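Long-range contact in uncharacterized protein AF_0924 (Archaeoglobus fulgidus, PDB 3DT5), which is of unknown function but is probably a membrane-bound protein, represented here by its C-terminal domain, which binds a calcium ion: residues 44-55 with 66-75. Residues are numbered along the deposited sequence; the frame is centred on the assembly and turned at random.
Sequences EDEIETIITCRR and LPMHFKFKAD. With CA (calcium ion), chain B.
In the conformers described for Arg55 and Met68, Leu66 offers its carbonyl O to Arg55, whose NH2 donates along a nearly straight bond of 3.1 Å, lying in the guanidinium plane. Arg55 NH1 reaches Pro67 O (3.2 Å) from above that carbonyl's plane and also holds Ile51 O of its own segment, so three backbone carbonyls ring the edge of the guanidinium. The selenium of selenomethionine Met68 sits 3.7 Å above the Arg55 guanidinium plane, over its centre. Beyond it, CD1 of Ile51 rests against Pro67 O and Phe70 CB. Glu48, its chain bent at chi2 (-76°), turns its carboxylate onto the loop, where OE2 accepts from Phe70 N (2.6 Å) and, more linearly, from Lys71 N (2.9 Å). A glutamine here would remove the negative charge and would probably weaken this double grip, leaving the two amides more loosely held. With CG anti to the backbone N (chi1 172°), the Phe70 ring meets Ile47, Phe70 CE2 lying 3.5 Å from Ile47 CD1. Lys71 then runs across Glu48 CG to a salt bridge, NZ to Asp45 OD1 at 2.8 Å. Its carbonyl O joins Ala74 O, Asp75 OD1 and both carboxylate oxygens of Glu44 around calcium, bringing the helix start and strand 74-75 to one metal. Asp75 OD2 is hydrogen-bonded to Tyr86 OH, while Phe70 packs edge-to-face with Phe34 of helix 16-35, Trp83 of strand 83-85 and Trp94 of helix 88-116.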
ATOM      1  N   GLU A  44      -6.833  -4.284  -9.675  1.00 39.19           N
ATOM      2  CA  GLU A  44      -5.625  -5.119  -9.746  1.00 39.13           C
ATOM      3  C   GLU A  44      -4.576  -4.444 -10.626  1.00 38.72           C
ATOM      4  O   GLU A  44      -3.372  -4.477 -10.308  1.00 37.82           O
ATOM      5  CB  GLU A  44      -5.975  -6.506 -10.325  1.00 39.00           C
ATOM      6  CG  GLU A  44      -6.887  -7.355  -9.423  1.00 39.11           C
ATOM      7  CD  GLU A  44      -6.759  -8.864  -9.720  1.00 39.86           C
ATOM      8  OE1 GLU A  44      -5.896  -9.267 -10.542  1.00 41.73           O
ATOM      9  OE2 GLU A  44      -7.513  -9.668  -9.128  1.00 40.36           O
ATOM     10  N   ASP A  45      -5.011  -3.849 -11.751  1.00 39.35           N
ATOM     11  CA  ASP A  45      -4.053  -3.183 -12.639  1.00 40.04           C
ATOM     12  C   ASP A  45      -3.458  -1.926 -11.988  1.00 40.40           C
ATOM     13  O   ASP A  45      -2.242  -1.614 -12.173  1.00 40.81           O
ATOM     14  CB  ASP A  45      -4.664  -2.832 -13.986  1.00 41.63           C
ATOM     15  CG  ASP A  45      -4.954  -4.062 -14.843  1.00 46.25           C
ATOM     16  OD1 ASP A  45      -4.149  -5.028 -14.860  1.00 50.31           O
ATOM     17  OD2 ASP A  45      -6.007  -4.043 -15.502  1.00 51.81           O
ATOM     18  N   GLU A  46      -4.276  -1.209 -11.220  1.00 39.79           N
ATOM     19  CA  GLU A  46      -3.757  -0.066 -10.454  1.00 41.00           C
ATOM     20  C   GLU A  46      -2.700  -0.462  -9.419  1.00 39.55           C
ATOM     21  O   GLU A  46      -1.697   0.215  -9.280  1.00 39.38           O
ATOM     22  CB  GLU A  46      -4.878   0.736  -9.776  1.00 40.52           C
ATOM     23  CG  GLU A  46      -5.824   1.431 -10.755  1.00 45.42           C
ATOM     24  CD  GLU A  46      -7.129   1.851 -10.080  1.00 50.37           C
ATOM     25  OE1 GLU A  46      -7.276   1.621  -8.848  1.00 52.46           O
ATOM     26  OE2 GLU A  46      -8.004   2.400 -10.775  1.00 49.86           O
ATOM     27  N   ILE A  47      -2.907  -1.574  -8.711  1.00 38.49           N
ATOM     28  CA  ILE A  47      -1.891  -2.098  -7.831  1.00 38.23           C
ATOM     29  C   ILE A  47      -0.641  -2.493  -8.639  1.00 38.75           C
ATOM     30  O   ILE A  47       0.478  -2.162  -8.237  1.00 38.32           O
ATOM     31  CB  ILE A  47      -2.414  -3.331  -7.007  1.00 38.01           C
ATOM     32  CG1 ILE A  47      -3.558  -2.884  -6.056  1.00 38.35           C
ATOM     33  CG2 ILE A  47      -1.270  -4.016  -6.191  1.00 34.66           C
ATOM     34  CD1 ILE A  47      -4.285  -4.042  -5.476  1.00 38.90           C
ATOM     35  N   GLU A  48      -0.809  -3.218  -9.746  1.00 38.05           N
ATOM     36  CA  GLU A  48       0.361  -3.561 -10.567  1.00 39.33           C
ATOM     37  C   GLU A  48       1.157  -2.339 -10.950  1.00 38.68           C
ATOM     38  O   GLU A  48       2.398  -2.345 -10.896  1.00 38.69           O
ATOM     39  CB  GLU A  48      -0.064  -4.255 -11.879  1.00 39.39           C
ATOM     40  CG  GLU A  48      -0.409  -5.662 -11.693  1.00 46.42           C
ATOM     41  CD  GLU A  48       0.832  -6.512 -11.515  1.00 50.63           C
ATOM     42  OE1 GLU A  48       1.845  -6.288 -12.219  1.00 55.52           O
ATOM     43  OE2 GLU A  48       0.779  -7.393 -10.662  1.00 48.95           O
ATOM     44  N   THR A  49       0.439  -1.296 -11.362  1.00 38.64           N
ATOM     45  CA  THR A  49       1.048  -0.030 -11.716  1.00 39.96           C
ATOM     46  C   THR A  49       1.782   0.623 -10.572  1.00 38.65           C
ATOM     47  O   THR A  49       2.943   1.064 -10.733  1.00 37.51           O
ATOM     48  CB  THR A  49      -0.011   0.937 -12.259  1.00 41.33           C
ATOM     49  OG1 THR A  49      -0.488   0.377 -13.473  1.00 39.53           O
ATOM     50  CG2 THR A  49       0.619   2.345 -12.578  1.00 42.61           C
ATOM     51  N   ILE A  50       1.150   0.656  -9.399  1.00 38.78           N
ATOM     52  CA  ILE A  50       1.848   1.227  -8.208  1.00 38.38           C
ATOM     53  C   ILE A  50       3.168   0.512  -7.895  1.00 38.80           C
ATOM     54  O   ILE A  50       4.177   1.153  -7.581  1.00 38.46           O
ATOM     55  CB  ILE A  50       0.914   1.279  -6.960  1.00 38.79           C
ATOM     56  CG1 ILE A  50      -0.187   2.303  -7.199  1.00 38.28           C
ATOM     57  CG2 ILE A  50       1.700   1.620  -5.687  1.00 38.56           C
ATOM     58  CD1 ILE A  50      -1.379   2.151  -6.200  1.00 37.92           C
ATOM     59  N   ILE A  51       3.162  -0.819  -7.969  1.00 37.81           N
ATOM     60  CA  ILE A  51       4.304  -1.585  -7.499  1.00 37.09           C
ATOM     61  C   ILE A  51       5.345  -1.764  -8.600  1.00 38.34           C
ATOM     62  O   ILE A  51       6.393  -2.376  -8.365  1.00 40.88           O
ATOM     63  CB  ILE A  51       3.890  -2.907  -6.806  1.00 37.56           C
ATOM     64  CG1 ILE A  51       3.421  -3.934  -7.887  1.00 36.58           C
ATOM     65  CG2 ILE A  51       2.879  -2.571  -5.646  1.00 36.04           C
ATOM     66  CD1 ILE A  51       2.851  -5.300  -7.348  1.00 36.57           C
ATOM     67  N   THR A  52       5.096  -1.175  -9.764  1.00 38.25           N
ATOM     68  CA  THR A  52       6.108  -1.174 -10.832  1.00 38.84           C
ATOM     69  C   THR A  52       6.452   0.271 -11.150  1.00 41.00           C
ATOM     70  O   THR A  52       7.499   0.792 -10.740  1.00 39.50           O
ATOM     71  CB  THR A  52       5.647  -1.962 -12.085  1.00 39.74           C
ATOM     72  OG1 THR A  52       4.350  -1.504 -12.510  1.00 37.92           O
ATOM     73  CG2 THR A  52       5.550  -3.463 -11.770  1.00 37.44           C
ATOM     74  N   CYS A  53       5.531   0.900 -11.837  1.00 42.65           N
ATOM     75  CA  CYS A  53       5.662   2.262 -12.320  0.60 43.85           C
ATOM     76  C   CYS A  53       5.820   3.329 -11.218  1.00 43.56           C
ATOM     77  O   CYS A  53       6.342   4.402 -11.476  1.00 45.53           O
ATOM     78  CB  CYS A  53       4.415   2.570 -13.136  0.60 43.74           C
ATOM     79  SG  CYS A  53       4.287   4.246 -13.623  0.60 48.34           S
ATOM     80  N   ARG A  54       5.314   3.054 -10.015  1.00 41.88           N
ATOM     81  CA  ARG A  54       5.428   4.058  -8.930  1.00 40.01           C
ATOM     82  C   ARG A  54       6.401   3.677  -7.844  1.00 38.68           C
ATOM     83  O   ARG A  54       6.482   4.373  -6.826  1.00 37.99           O
ATOM     84  CB  ARG A  54       4.060   4.430  -8.358  1.00 40.23           C
ATOM     85  CG  ARG A  54       3.131   4.876  -9.473  1.00 43.70           C
ATOM     86  CD  ARG A  54       1.934   5.582  -8.972  1.00 46.82           C
ATOM     87  NE  ARG A  54       0.921   5.732 -10.018  1.00 51.58           N
ATOM     88  CZ  ARG A  54      -0.346   6.102  -9.786  1.00 53.99           C
ATOM     89  NH1 ARG A  54      -0.769   6.393  -8.535  1.00 48.08           N
ATOM     90  NH2 ARG A  54      -1.192   6.188 -10.812  1.00 53.19           N
ATOM     91  N   ARG A  55       7.213   2.643  -8.078  1.00 37.89           N
ATOM     92  CA  ARG A  55       8.296   2.321  -7.124  0.60 39.04           C
ATOM     93  C   ARG A  55       9.247   3.465  -6.873  1.00 38.86           C
ATOM     94  O   ARG A  55       9.833   3.555  -5.799  1.00 39.71           O
ATOM     95  CB  ARG A  55       9.106   1.107  -7.624  0.60 39.63           C
ATOM     96  CG  ARG A  55       8.364  -0.191  -7.446  0.60 39.47           C
ATOM     97  CD  ARG A  55       9.208  -1.331  -7.957  0.60 35.25           C
ATOM     98  NE  ARG A  55       9.922  -2.022  -6.885  0.60 36.38           N
ATOM     99  CZ  ARG A  55       9.428  -3.022  -6.146  0.60 37.53           C
ATOM    100  NH1 ARG A  55       8.179  -3.469  -6.336  0.60 32.38           N
ATOM    101  NH2 ARG A  55      10.218  -3.591  -5.220  0.60 41.07           N
ATOM    102  N   LEU A  66       8.877  -5.150  -1.150  1.00 37.00           N
ATOM    103  CA  LEU A  66       7.624  -4.973  -1.893  1.00 35.79           C
ATOM    104  C   LEU A  66       7.622  -5.917  -3.111  1.00 35.27           C
ATOM    105  O   LEU A  66       8.570  -5.851  -3.922  1.00 36.27           O
ATOM    106  CB  LEU A  66       7.493  -3.511  -2.374  1.00 36.64           C
ATOM    107  CG  LEU A  66       6.225  -3.121  -3.161  1.00 36.69           C
ATOM    108  CD1 LEU A  66       4.965  -3.185  -2.227  1.00 36.12           C
ATOM    109  CD2 LEU A  66       6.431  -1.697  -3.760  1.00 35.29           C
ATOM    110  N   PRO A  67       6.610  -6.818  -3.241  1.00 33.50           N
ATOM    111  CA  PRO A  67       6.580  -7.714  -4.396  1.00 32.56           C
ATOM    112  C   PRO A  67       6.487  -6.935  -5.730  1.00 32.05           C
ATOM    113  O   PRO A  67       6.015  -5.784  -5.767  1.00 28.16           O
ATOM    114  CB  PRO A  67       5.260  -8.520  -4.195  1.00 34.84           C
ATOM    115  CG  PRO A  67       5.033  -8.474  -2.658  1.00 35.86           C
ATOM    116  CD  PRO A  67       5.461  -7.051  -2.342  1.00 34.70           C
HETATM  117  N   MSE A  68       6.956  -7.582  -6.795  1.00 31.30           N
HETATM  118  CA  MSE A  68       6.964  -7.020  -8.147  0.60 32.36           C
HETATM  119  C   MSE A  68       5.680  -7.315  -8.909  1.00 31.90           C
HETATM  120  O   MSE A  68       5.371  -6.658  -9.897  1.00 32.05           O
HETATM  121  CB  MSE A  68       8.072  -7.707  -8.954  0.60 32.11           C
HETATM  122  CG  MSE A  68       8.741  -6.786  -9.915  0.60 35.88           C
HETATM  123 SE   MSE A  68       9.882  -5.659  -8.827  0.42 39.75          SE
HETATM  124  CE  MSE A  68      10.210  -6.843  -7.282  0.60 36.67           C
ATOM    125  N   HIS A  69       4.980  -8.349  -8.476  1.00 32.90           N
ATOM    126  CA  HIS A  69       3.848  -8.909  -9.200  1.00 34.52           C
ATOM    127  C   HIS A  69       2.691  -9.103  -8.244  1.00 36.50           C
ATOM    128  O   HIS A  69       2.903  -9.394  -7.081  1.00 37.96           O
ATOM    129  CB  HIS A  69       4.200 -10.269  -9.807  1.00 34.08           C
ATOM    130  CG  HIS A  69       5.301 -10.221 -10.817  1.00 35.42           C
ATOM    131  ND1 HIS A  69       5.151  -9.638 -12.055  1.00 38.31           N
ATOM    132  CD2 HIS A  69       6.574 -10.688 -10.778  1.00 37.49           C
ATOM    133  CE1 HIS A  69       6.285  -9.736 -12.732  1.00 36.99           C
ATOM    134  NE2 HIS A  69       7.169 -10.358 -11.976  1.00 37.72           N
ATOM    135  N   PHE A  70       1.462  -8.965  -8.722  1.00 36.60           N
ATOM    136  CA  PHE A  70       0.312  -9.102  -7.815  1.00 38.64           C
ATOM    137  C   PHE A  70      -0.910  -9.751  -8.505  1.00 40.08           C
ATOM    138  O   PHE A  70      -1.551 -10.622  -7.909  1.00 42.56           O
ATOM    139  CB  PHE A  70      -0.118  -7.740  -7.246  1.00 38.11           C
ATOM    140  CG  PHE A  70      -1.415  -7.808  -6.465  1.00 38.63           C
ATOM    141  CD1 PHE A  70      -1.443  -8.410  -5.208  1.00 38.91           C
ATOM    142  CD2 PHE A  70      -2.607  -7.333  -7.021  1.00 39.92           C
ATOM    143  CE1 PHE A  70      -2.660  -8.509  -4.492  1.00 40.81           C
ATOM    144  CE2 PHE A  70      -3.824  -7.438  -6.305  1.00 40.07           C
ATOM    145  CZ  PHE A  70      -3.819  -8.025  -5.039  1.00 38.13           C
ATOM    146  N   LYS A  71      -1.222  -9.286  -9.710  1.00 40.28           N
ATOM    147  CA  LYS A  71      -2.452  -9.634 -10.443  1.00 42.99           C
ATOM    148  C   LYS A  71      -2.782 -11.118 -10.413  1.00 43.59           C
ATOM    149  O   LYS A  71      -3.931 -11.499 -10.212  1.00 42.33           O
ATOM    150  CB  LYS A  71      -2.264  -9.336 -11.937  1.00 43.29           C
ATOM    151  CG  LYS A  71      -2.586  -7.965 -12.375  1.00 47.82           C
ATOM    152  CD  LYS A  71      -2.406  -7.838 -13.901  1.00 46.08           C
ATOM    153  CE  LYS A  71      -3.452  -8.623 -14.687  1.00 52.04           C
ATOM    154  NZ  LYS A  71      -4.441  -7.737 -15.419  1.00 53.16           N
ATOM    155  N   PHE A  72      -1.794 -11.947 -10.743  1.00 41.33           N
ATOM    156  CA  PHE A  72      -2.071 -13.356 -10.870  1.00 42.05           C
ATOM    157  C   PHE A  72      -1.855 -14.145  -9.580  1.00 42.36           C
ATOM    158  O   PHE A  72      -1.859 -15.369  -9.595  1.00 43.93           O
ATOM    159  CB  PHE A  72      -1.306 -13.918 -12.077  1.00 42.63           C
ATOM    160  CG  PHE A  72      -1.694 -13.253 -13.372  1.00 44.17           C
ATOM    161  CD1 PHE A  72      -3.001 -13.359 -13.862  1.00 45.70           C
ATOM    162  CD2 PHE A  72      -0.776 -12.476 -14.087  1.00 46.64           C
ATOM    163  CE1 PHE A  72      -3.388 -12.725 -15.070  1.00 45.62           C
ATOM    164  CE2 PHE A  72      -1.142 -11.817 -15.297  1.00 47.34           C
ATOM    165  CZ  PHE A  72      -2.446 -11.956 -15.796  1.00 47.39           C
ATOM    166  N   LYS A  73      -1.705 -13.442  -8.462  1.00 41.52           N
ATOM    167  CA  LYS A  73      -1.479 -14.089  -7.177  1.00 42.40           C
ATOM    168  C   LYS A  73      -2.702 -14.048  -6.298  1.00 40.56           C
ATOM    169  O   LYS A  73      -2.762 -14.741  -5.282  1.00 40.57           O
ATOM    170  CB  LYS A  73      -0.331 -13.415  -6.380  1.00 42.92           C
ATOM    171  CG  LYS A  73       0.983 -13.150  -7.123  1.00 45.67           C
ATOM    172  CD  LYS A  73       1.621 -14.369  -7.587  1.00 48.46           C
ATOM    173  CE  LYS A  73       3.124 -14.218  -7.392  1.00 56.27           C
ATOM    174  NZ  LYS A  73       3.771 -14.094  -8.681  1.00 58.18           N
ATOM    175  N   ALA A  74      -3.693 -13.240  -6.668  1.00 41.08           N
ATOM    176  CA  ALA A  74      -4.845 -13.019  -5.778  1.00 39.14           C
ATOM    177  C   ALA A  74      -6.053 -12.513  -6.574  1.00 38.40           C
ATOM    178  O   ALA A  74      -5.896 -12.086  -7.703  1.00 38.23           O
ATOM    179  CB  ALA A  74      -4.462 -12.003  -4.681  1.00 39.02           C
ATOM    180  N   ASP A  75      -7.243 -12.605  -5.975  1.00 37.78           N
ATOM    181  CA  ASP A  75      -8.517 -12.152  -6.536  1.00 37.43           C
ATOM    182  C   ASP A  75      -9.414 -11.765  -5.395  1.00 36.77           C
ATOM    183  O   ASP A  75      -9.300 -12.325  -4.309  1.00 35.79           O
ATOM    184  CB  ASP A  75      -9.264 -13.284  -7.298  1.00 37.15           C
ATOM    185  CG  ASP A  75      -8.650 -13.606  -8.636  1.00 38.49           C
ATOM    186  OD1 ASP A  75      -8.377 -12.666  -9.415  1.00 37.66           O
ATOM    187  OD2 ASP A  75      -8.522 -14.812  -8.959  1.00 37.53           O
TER
HETATM  188 CA    CA B 301      -6.264 -11.684  -9.940  1.00 33.44          CA
HETATM  189  O   HOH W   1       1.828  -9.864 -12.549  1.00 48.48           O